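PDB 7BVC: integral membrane indolylacetylinositol arabinosyltransferase EmbB from Mycolicibacterium smegmatis MC2 155, which probably transfers arabinose units to build the arabinan of cell-wall arabinogalactan, and binds the drug ethambutol. Local coordinates for residues B[520-525]-B[578-582]. Numbering follows the deposited sequence.
With PO4 (phosphate ion), chain H.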
loop_
_atom_site.group_PDB
_atom_site.type_symbol
_atom_site.label_atom_id
_atom_site.label_comp_id
_atom_site.label_asym_id
_atom_site.label_seq_id
_atom_site.Cartn_x
_atom_site.Cartn_y
_atom_site.Cartn_z
ATOM N N ASP B 520 -11.364 -2.791 5.820
ATOM C CA ASP B 520 -10.460 -3.382 6.802
ATOM C C ASP B 520 -10.221 -2.428 7.966
ATOM O O ASP B 520 -10.404 -2.800 9.131
ATOM C CB ASP B 520 -9.143 -3.772 6.134
ATOM C CG ASP B 520 -8.317 -4.713 6.985
ATOM O OD1 ASP B 520 -7.108 -4.861 6.712
ATOM O OD2 ASP B 520 -8.880 -5.307 7.928
ATOM N N GLY B 521 -9.809 -1.199 7.673
ATOM C CA GLY B 521 -9.734 -0.171 8.692
ATOM C C GLY B 521 -10.909 0.780 8.609
ATOM O O GLY B 521 -10.932 1.677 7.763
ATOM N N ALA B 522 -11.885 0.603 9.492
ATOM C CA ALA B 522 -13.130 1.350 9.464
ATOM C C ALA B 522 -13.277 2.159 10.748
ATOM O O ALA B 522 -12.349 2.256 11.556
ATOM C CB ALA B 522 -14.306 0.395 9.255
ATOM N N ILE B 523 -14.455 2.760 10.928
ATOM C CA ILE B 523 -14.699 3.588 12.107
ATOM C C ILE B 523 -14.551 2.766 13.381
ATOM O O ILE B 523 -13.968 3.225 14.370
ATOM C CB ILE B 523 -16.087 4.249 12.014
ATOM C CG1 ILE B 523 -16.069 5.387 10.996
ATOM C CG2 ILE B 523 -16.527 4.777 13.366
ATOM C CD1 ILE B 523 -17.401 6.073 10.842
ATOM N N SER B 524 -15.056 1.534 13.373
ATOM C CA SER B 524 -15.068 0.705 14.570
ATOM C C SER B 524 -13.776 -0.070 14.788
ATOM O O SER B 524 -13.546 -0.555 15.899
ATOM C CB SER B 524 -16.238 -0.279 14.512
ATOM O OG SER B 524 -16.066 -1.205 13.453
ATOM N N ARG B 525 -12.932 -0.197 13.768
ATOM C CA ARG B 525 -11.714 -0.990 13.868
ATOM C C ARG B 525 -10.489 -0.163 14.243
ATOM O O ARG B 525 -9.365 -0.657 14.116
ATOM C CB ARG B 525 -11.460 -1.725 12.551
ATOM C CG ARG B 525 -12.684 -2.423 11.995
ATOM C CD ARG B 525 -12.546 -3.928 12.094
ATOM N NE ARG B 525 -11.530 -4.444 11.183
ATOM C CZ ARG B 525 -11.119 -5.706 11.161
ATOM N NH1 ARG B 525 -11.634 -6.588 12.005
ATOM N NH2 ARG B 525 -10.191 -6.086 10.296
ATOM N N TRP B 578 -1.576 -8.322 9.876
ATOM C CA TRP B 578 -2.967 -7.966 9.647
ATOM C C TRP B 578 -3.433 -6.950 10.686
ATOM O O TRP B 578 -2.709 -6.591 11.616
ATOM C CB TRP B 578 -3.870 -9.202 9.694
ATOM C CG TRP B 578 -3.445 -10.341 8.821
ATOM C CD1 TRP B 578 -3.173 -11.614 9.222
ATOM C CD2 TRP B 578 -3.267 -10.320 7.401
ATOM N NE1 TRP B 578 -2.829 -12.386 8.141
ATOM C CE2 TRP B 578 -2.877 -11.614 7.011
ATOM C CE3 TRP B 578 -3.393 -9.331 6.421
ATOM C CZ2 TRP B 578 -2.612 -11.947 5.686
ATOM C CZ3 TRP B 578 -3.129 -9.663 5.106
ATOM C CH2 TRP B 578 -2.743 -10.960 4.750
ATOM N N ILE B 579 -4.672 -6.492 10.515
ATOM C CA ILE B 579 -5.298 -5.634 11.514
ATOM C C ILE B 579 -6.054 -6.448 12.561
ATOM O O ILE B 579 -6.231 -5.973 13.692
ATOM C CB ILE B 579 -6.221 -4.606 10.830
ATOM C CG1 ILE B 579 -5.406 -3.695 9.917
ATOM C CG2 ILE B 579 -6.956 -3.746 11.843
ATOM C CD1 ILE B 579 -6.251 -2.790 9.063
ATOM N N HIS B 580 -6.466 -7.676 12.231
ATOM C CA HIS B 580 -7.155 -8.525 13.195
ATOM C C HIS B 580 -6.339 -8.756 14.459
ATOM O O HIS B 580 -6.906 -9.118 15.494
ATOM C CB HIS B 580 -7.498 -9.875 12.565
ATOM C CG HIS B 580 -7.840 -9.798 11.110
ATOM N ND1 HIS B 580 -9.042 -9.303 10.652
ATOM C CD2 HIS B 580 -7.142 -10.166 10.010
ATOM C CE1 HIS B 580 -9.066 -9.361 9.332
ATOM N NE2 HIS B 580 -7.925 -9.881 8.918
ATOM N N HIS B 581 -5.025 -8.555 14.401
ATOM C CA HIS B 581 -4.151 -8.752 15.549
ATOM C C HIS B 581 -4.245 -7.627 16.569
ATOM O O HIS B 581 -3.451 -7.606 17.515
ATOM C CB HIS B 581 -2.702 -8.907 15.085
ATOM C CG HIS B 581 -2.473 -10.091 14.200
ATOM N ND1 HIS B 581 -1.272 -10.324 13.566
ATOM C CD2 HIS B 581 -3.289 -11.110 13.845
ATOM C CE1 HIS B 581 -1.360 -11.434 12.857
ATOM N NE2 HIS B 581 -2.574 -11.931 13.009
ATOM N N PHE B 582 -5.180 -6.695 16.404
ATOM C CA PHE B 582 -5.400 -5.638 17.380
ATOM C C PHE B 582 -6.437 -6.014 18.429
ATOM O O PHE B 582 -6.645 -5.248 19.374
ATOM C CB PHE B 582 -5.823 -4.346 16.679
ATOM C CG PHE B 582 -4.694 -3.625 16.006
ATOM C CD1 PHE B 582 -3.450 -3.548 16.608
ATOM C CD2 PHE B 582 -4.876 -3.022 14.776
ATOM C CE1 PHE B 582 -2.410 -2.885 15.991
ATOM C CE2 PHE B 582 -3.837 -2.357 14.157
ATOM C CZ PHE B 582 -2.604 -2.289 14.766
HETATM P P PO4 H . -2.875 -15.615 10.629
HETATM O O1 PO4 H . -1.749 -14.614 10.641
HETATM O O2 PO4 H . -3.890 -15.215 9.587
HETATM O O3 PO4 H . -3.534 -15.645 11.986
HETATM O O4 PO4 H . -2.322 -16.981 10.304
#
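The Arg525 guanidinium turns one edge to His580: His580 ND1 lies near the guanidinium plane, 3.4 Å from Arg525 NH2, and the imidazole is tilted 63° against it. At the same flat group Asp520 is gripped side-on by two nitrogens. Arg525 NE donates to Asp520 O, 2.9 Å away and nearly straight; Arg525 NH2 gives a more bent hydrogen bond, part of a salt bridge, to Asp520 OD2 at 2.8 Å. Bends at chi2 (-110°) and chi3 (-69°) bring the head back to Asp520, five residues earlier, and the paired grip limits rotation of the guanidinium as it faces His580. Ile579 CB lies obliquely to the guanidinium. From the opposite direction to the Asp520 side chain, Ile579 sets its CD1 against Asp520 OD1 and CG. Farther along, Trp578 NE1 makes a weak hydrogen bond to phosphate O2, and the edge of His581 faces O1 of the same ion. His580 touches bound ethambutol, which places Arg525, held by Asp520, probably in the second shell of this pocket. The contact joins the loop leading into helix 527-545 to the loop, with its 3-10 turn, before helix 586-599; Ile523 and Ser524 pack on helix 690-712.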